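Long-range contacts in Amuc_1102 (Akkermansia muciniphila, PDB 7DSZ), which is of unknown function but has an immunoglobulin-like fold related to archaeal type IV pilus proteins, consistent with a pilus-like role: residues 57-62 with 106-111; 113-118 with 175-180. All coordinates share one frame; numbering follows the deposited sequence. Where two conformers were deposited one is given.

Contact 1 (57-62 with 106-111); sequences PFKVEA and GENTYA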
loop_
_atom_site.group_PDB
_atom_site.type_symbol
_atom_site.label_atom_id
_atom_site.label_comp_id
_atom_site.label_asym_id
_atom_site.label_seq_id
_atom_site.Cartn_x
_atom_site.Cartn_y
_atom_site.Cartn_z
ATOM N N PRO C 57 22.519 -1.684 -10.421
ATOM C CA PRO C 57 22.256 -2.208 -11.762
ATOM C C PRO C 57 22.460 -3.707 -11.805
ATOM O O PRO C 57 23.328 -4.250 -11.121
ATOM C CB PRO C 57 23.312 -1.519 -12.642
ATOM C CG PRO C 57 23.974 -0.490 -11.799
ATOM C CD PRO C 57 23.782 -0.935 -10.349
ATOM N N PHE C 58 21.667 -4.373 -12.644
ATOM C CA PHE C 58 21.884 -5.800 -12.845
ATOM C C PHE C 58 21.328 -6.242 -14.191
ATOM O O PHE C 58 20.533 -5.544 -14.819
ATOM C CB PHE C 58 21.282 -6.631 -11.705
ATOM C CG PHE C 58 19.776 -6.736 -11.720
ATOM C CD1 PHE C 58 18.993 -5.779 -11.099
ATOM C CD2 PHE C 58 19.156 -7.833 -12.283
ATOM C CE1 PHE C 58 17.612 -5.910 -11.063
ATOM C CE2 PHE C 58 17.777 -7.972 -12.253
ATOM C CZ PHE C 58 16.999 -7.005 -11.652
ATOM N N LYS C 59 21.791 -7.418 -14.631
ATOM C CA LYS C 59 21.311 -8.053 -15.851
ATOM C C LYS C 59 21.208 -9.549 -15.583
ATOM O O LYS C 59 22.021 -10.103 -14.838
ATOM C CB LYS C 59 22.250 -7.770 -17.044
ATOM C CG LYS C 59 21.825 -8.461 -18.333
ATOM C CD LYS C 59 22.851 -8.227 -19.444
ATOM C CE LYS C 59 22.515 -6.989 -20.233
ATOM N NZ LYS C 59 23.294 -6.918 -21.519
ATOM N N VAL C 60 20.197 -10.191 -16.165
ATOM C CA VAL C 60 19.920 -11.612 -15.966
ATOM C C VAL C 60 20.229 -12.371 -17.249
ATOM O O VAL C 60 19.923 -11.895 -18.344
ATOM C CB VAL C 60 18.448 -11.851 -15.574
ATOM C CG1 VAL C 60 18.209 -13.321 -15.231
ATOM C CG2 VAL C 60 18.051 -10.943 -14.424
ATOM N N GLU C 61 20.775 -13.578 -17.110
ATOM C CA GLU C 61 20.845 -14.522 -18.224
ATOM C C GLU C 61 20.374 -15.875 -17.719
ATOM O O GLU C 61 20.287 -16.103 -16.513
ATOM C CB GLU C 61 22.267 -14.621 -18.811
ATOM C CG GLU C 61 22.854 -13.295 -19.351
ATOM C CD GLU C 61 22.198 -12.803 -20.637
ATOM O OE1 GLU C 61 21.370 -13.542 -21.220
ATOM O OE2 GLU C 61 22.534 -11.676 -21.076
ATOM N N ALA C 62 20.054 -16.789 -18.645
ATOM C CA ALA C 62 19.471 -18.046 -18.213
ATOM C C ALA C 62 19.846 -19.178 -19.167
ATOM O O ALA C 62 20.150 -18.964 -20.345
ATOM C CB ALA C 62 17.938 -17.953 -18.110
ATOM N N GLY C 106 18.417 -10.782 -20.364
ATOM C CA GLY C 106 19.216 -10.119 -21.378
ATOM C C GLY C 106 19.065 -8.616 -21.441
ATOM O O GLY C 106 19.399 -8.013 -22.464
ATOM N N GLU C 107 18.589 -7.985 -20.373
ATOM C CA GLU C 107 18.246 -6.570 -20.395
ATOM C C GLU C 107 18.790 -5.885 -19.149
ATOM O O GLU C 107 18.574 -6.367 -18.034
ATOM C CB GLU C 107 16.728 -6.424 -20.478
ATOM C CG GLU C 107 16.208 -5.034 -20.647
ATOM C CD GLU C 107 14.710 -5.040 -20.914
ATOM O OE1 GLU C 107 14.262 -5.865 -21.742
ATOM O OE2 GLU C 107 13.991 -4.231 -20.290
ATOM N N ASN C 108 19.500 -4.774 -19.332
ATOM C CA ASN C 108 19.983 -4.026 -18.182
ATOM C C ASN C 108 18.796 -3.431 -17.446
ATOM O O ASN C 108 17.896 -2.851 -18.061
ATOM C CB ASN C 108 20.948 -2.928 -18.610
ATOM C CG ASN C 108 22.225 -3.485 -19.190
ATOM O OD1 ASN C 108 22.994 -4.144 -18.495
ATOM N ND2 ASN C 108 22.455 -3.227 -20.472
ATOM N N THR C 109 18.777 -3.600 -16.130
ATOM C CA THR C 109 17.705 -3.039 -15.322
ATOM C C THR C 109 18.289 -2.702 -13.952
ATOM O O THR C 109 19.511 -2.678 -13.773
ATOM C CB THR C 109 16.510 -4.008 -15.287
ATOM O OG1 THR C 109 15.419 -3.419 -14.566
ATOM C CG2 THR C 109 16.897 -5.341 -14.659
ATOM N N TYR C 110 17.422 -2.373 -12.993
ATOM C CA TYR C 110 17.870 -1.899 -11.691
ATOM C C TYR C 110 17.006 -2.483 -10.587
ATOM O O TYR C 110 15.813 -2.727 -10.777
ATOM C CB TYR C 110 17.778 -0.374 -11.561
ATOM C CG TYR C 110 19.030 0.385 -11.916
ATOM C CD1 TYR C 110 19.977 0.688 -10.938
ATOM C CD2 TYR C 110 19.244 0.841 -13.218
ATOM C CE1 TYR C 110 21.132 1.402 -11.251
ATOM C CE2 TYR C 110 20.400 1.553 -13.542
ATOM C CZ TYR C 110 21.324 1.839 -12.550
ATOM O OH TYR C 110 22.460 2.565 -12.840
ATOM N N ALA C 111 17.618 -2.659 -9.416
ATOM C CA ALA C 111 16.902 -2.898 -8.166
ATOM C C ALA C 111 17.168 -1.728 -7.216
ATOM O O ALA C 111 18.157 -1.003 -7.360
ATOM C CB ALA C 111 17.325 -4.227 -7.528
HETATM O O HOH W 1 21.145 -4.377 -22.187
HETATM O O HOH W 2 22.048 -8.318 -23.659
HETATM O O HOH W 3 24.848 -4.083 -22.240
HETATM O O HOH W 4 18.123 -8.951 -17.585
#

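Contact 2 (113-118 with 175-180); sequences VYLSPS and YPLLNK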
loop_
_atom_site.group_PDB
_atom_site.type_symbol
_atom_site.label_atom_id
_atom_site.label_comp_id
_atom_site.label_asym_id
_atom_site.label_seq_id
_atom_site.Cartn_x
_atom_site.Cartn_y
_atom_site.Cartn_z
ATOM N N VAL C 113 16.283 0.132 -3.004
ATOM C CA VAL C 113 15.626 0.247 -1.700
ATOM C C VAL C 113 15.883 1.650 -1.193
ATOM O O VAL C 113 16.772 2.355 -1.675
ATOM C CB VAL C 113 16.105 -0.769 -0.633
ATOM C CG1 VAL C 113 15.470 -2.114 -0.862
ATOM C CG2 VAL C 113 17.627 -0.836 -0.600
ATOM N N TYR C 114 15.077 2.079 -0.212
ATOM C CA TYR C 114 15.046 3.485 0.170
ATOM C C TYR C 114 15.026 3.651 1.683
ATOM O O TYR C 114 14.472 2.822 2.405
ATOM C CB TYR C 114 13.800 4.205 -0.403
ATOM C CG TYR C 114 13.678 4.029 -1.912
ATOM C CD1 TYR C 114 13.265 2.818 -2.456
ATOM C CD2 TYR C 114 14.007 5.067 -2.783
ATOM C CE1 TYR C 114 13.195 2.630 -3.818
ATOM C CE2 TYR C 114 13.919 4.899 -4.169
ATOM C CZ TYR C 114 13.512 3.667 -4.675
ATOM O OH TYR C 114 13.424 3.465 -6.052
ATOM N N LEU C 115 15.580 4.773 2.144
ATOM C CA LEU C 115 15.352 5.258 3.501
ATOM C C LEU C 115 14.667 6.620 3.436
ATOM O O LEU C 115 14.999 7.456 2.589
ATOM C CB LEU C 115 16.675 5.363 4.288
ATOM C CG LEU C 115 17.293 4.045 4.758
ATOM C CD1 LEU C 115 18.702 4.331 5.333
ATOM C CD2 LEU C 115 16.400 3.273 5.779
ATOM N N SER C 116 13.703 6.846 4.334
ATOM C CA SER C 116 12.948 8.085 4.344
ATOM C C SER C 116 13.826 9.260 4.776
ATOM O O SER C 116 14.892 9.068 5.371
ATOM C CB SER C 116 11.772 7.971 5.311
ATOM O OG SER C 116 12.278 7.910 6.642
ATOM N N PRO C 117 13.379 10.490 4.518
ATOM C CA PRO C 117 14.130 11.648 5.039
ATOM C C PRO C 117 14.291 11.619 6.549
ATOM O O PRO C 117 15.355 11.992 7.054
ATOM C CB PRO C 117 13.296 12.845 4.572
ATOM C CG PRO C 117 12.600 12.347 3.321
ATOM C CD PRO C 117 12.259 10.904 3.643
ATOM N N SER C 118 13.286 11.149 7.290
ATOM C CA SER C 118 13.440 11.148 8.746
ATOM C C SER C 118 14.425 10.081 9.209
ATOM O O SER C 118 15.169 10.305 10.171
ATOM C CB SER C 118 12.072 10.980 9.424
ATOM O OG SER C 118 11.524 9.685 9.233
ATOM N N TYR C 175 14.086 2.287 11.613
ATOM C CA TYR C 175 14.732 2.861 10.435
ATOM C C TYR C 175 14.389 2.016 9.204
ATOM O O TYR C 175 15.282 1.437 8.576
ATOM C CB TYR C 175 16.242 2.943 10.596
ATOM C CG TYR C 175 16.759 3.640 11.823
ATOM C CD1 TYR C 175 16.796 2.992 13.059
ATOM C CD2 TYR C 175 17.281 4.911 11.729
ATOM C CE1 TYR C 175 17.305 3.627 14.183
ATOM C CE2 TYR C 175 17.801 5.550 12.836
ATOM C CZ TYR C 175 17.801 4.907 14.055
ATOM O OH TYR C 175 18.321 5.555 15.152
ATOM N N PRO C 176 13.110 1.869 8.879
ATOM C CA PRO C 176 12.726 0.819 7.928
ATOM C C PRO C 176 13.209 1.114 6.512
ATOM O O PRO C 176 13.050 2.222 5.989
ATOM C CB PRO C 176 11.192 0.797 8.011
ATOM C CG PRO C 176 10.801 2.099 8.612
ATOM C CD PRO C 176 11.947 2.576 9.453
ATOM N N LEU C 177 13.826 0.103 5.915
ATOM C CA LEU C 177 14.128 0.122 4.495
ATOM C C LEU C 177 12.844 -0.112 3.728
ATOM O O LEU C 177 12.057 -0.994 4.079
ATOM C CB LEU C 177 15.125 -0.976 4.160
ATOM C CG LEU C 177 16.583 -0.640 4.425
ATOM C CD1 LEU C 177 17.426 -1.891 4.177
ATOM C CD2 LEU C 177 16.984 0.510 3.509
ATOM N N LEU C 178 12.630 0.672 2.676
ATOM C CA LEU C 178 11.376 0.637 1.949
ATOM C C LEU C 178 11.630 0.204 0.513
ATOM O O LEU C 178 12.669 0.524 -0.063
ATOM C CB LEU C 178 10.733 2.003 1.949
ATOM C CG LEU C 178 10.509 2.557 3.364
ATOM C CD1 LEU C 178 10.164 4.041 3.290
ATOM C CD2 LEU C 178 9.373 1.793 3.993
ATOM N N ASN C 179 10.678 -0.526 -0.052
ATOM C CA ASN C 179 10.759 -0.765 -1.489
ATOM C C ASN C 179 10.112 0.417 -2.211
ATOM O O ASN C 179 9.483 1.292 -1.603
ATOM C CB ASN C 179 10.163 -2.146 -1.863
ATOM C CG ASN C 179 8.616 -2.195 -1.842
ATOM O OD1 ASN C 179 7.939 -1.269 -2.243
ATOM N ND2 ASN C 179 8.073 -3.331 -1.404
ATOM N N LYS C 180 10.308 0.459 -3.535
ATOM C CA LYS C 180 9.910 1.627 -4.304
ATOM C C LYS C 180 8.417 1.902 -4.199
ATOM O O LYS C 180 7.998 3.066 -4.163
ATOM C CB LYS C 180 10.333 1.429 -5.774
ATOM C CG LYS C 180 9.952 2.564 -6.695
ATOM C CD LYS C 180 10.703 2.401 -8.035
ATOM C CE LYS C 180 10.333 3.494 -9.034
ATOM N NZ LYS C 180 8.982 3.258 -9.618
HETATM O O HOH W 5 12.777 4.843 6.509
#

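Contact 1 (57-62 with 106-111)
F58 and T109 stand side by side on one face of the sheet, P57 and Y110 on the other, where strand 109-115 begins its antiparallel pairing with strand 50-63. The F58 ring, its CG wedged between backbone N and carbonyl carbon (chi1 74°), takes the methyl of T109 over one face: T109 CG2 lies 3.7 Å from the F58 ring centroid, a CH-pi contact. A111 N and V60 CG2 sit at the edge of the same ring, in its plane. OG1 of T109, anti to its own backbone N, bonds instead to the carbonyl of R192. On the other side of the sheet P57 lies beside Y110, its CB over the ring face, 4.1 Å from the Y110 centroid, in a CH-pi contact, and P57 CG is 3.5 Å from Y110 CE1; R192 also makes a cation-pi contact with this ring.

The backbone between them is an antiparallel hydrogen-bonded F58-T109 pair. T109 N reaches F58 O at 2.9 Å, nearly along the C=O axis, whereas F58 N meets T109 O from above the carbonyl plane. Further along, G106, with a positive phi of 79°, turns its N onto V60 O at 2.8 Å.

K59 and N108 cross obliquely. The lysine chain runs extended and then bends at chi3, bringing K59 CE within 3.4 Å of N108 OD1. Its NZ reaches 106-108 through water: one lies 2.8 Å from K59 NZ and donates to G106 O, while a second, weakly held by NZ, accepts from the side-chain amide N108 ND2.

The chemistry thus splits the contact: F58 belongs to the apolar interior, packed also against F76, L74 and V103, while the lysine charge is met largely by water at the outer side.

Contact 2 (113-118 with 175-180)
This is a single antiparallel bridge, buried near the middle of the immunoglobulin-like domain, by which an irregular segment after strand 169-171 docks on the end of strand 109-115. That strand is the outermost of its three-stranded sheet within the chain: V113 and L115 bond back to F54 and A52 of strand 50-63, so the backbone N and O of Y114 face the other way and are taken by L178. L178 N gives a good bond to Y114 O at 2.8 Å; the return bond, from Y114 N to L178 O, is more bent, 137° at the hydrogen.

L178 O also lies in the plane of the Y114 ring, at its edge, 3.4 Å from Y114 CD1. With CG anti to the carbonyl carbon, the tyrosine runs alongside K180, its CE1 3.5 Å from K180 CA and its OH against the lysine methylenes. Both polar ends are held beyond this pairing: the Y114 hydroxyl bonds to S112 OG, and K180 NZ to the carbonyls of F188 and S186. Next to the bridge, L115 and L177 cross obliquely and meet methyl to methyl, CD2 to CD2 at 3.6 Å; L94 packs on L177.

Past the strand, S116 is the N-cap of helix 117-124, its OG taking the amide of S119 while also bonding to E195 of the second subunit. The same residue's backbone is joined to the facing segment by one water, which accepts from S116 N at 3.1 Å and donates to P176 O at 2.7 Å.

How the contacts relate
Contacts 1 and 2 lie at successive stations on strand 109-115, their centres about 23 Å apart, and the first closes before the second opens along the chain. Contact 1 joins the strand's beginning to the neighbouring 50-63, whereas contact 2 fastens a distant loop to its far end, on the edge facing away from that neighbour. The chain thus passes from pairing within the sheet to an added edge pairing supplied by the later sequence. They touch only through sequence continuity. No other chain of the assembly touches the segments of contact 1; the second subunit does reach contact 2. Y193 packs against side chains of both, Y110 in one and Y114 and K180 in the other.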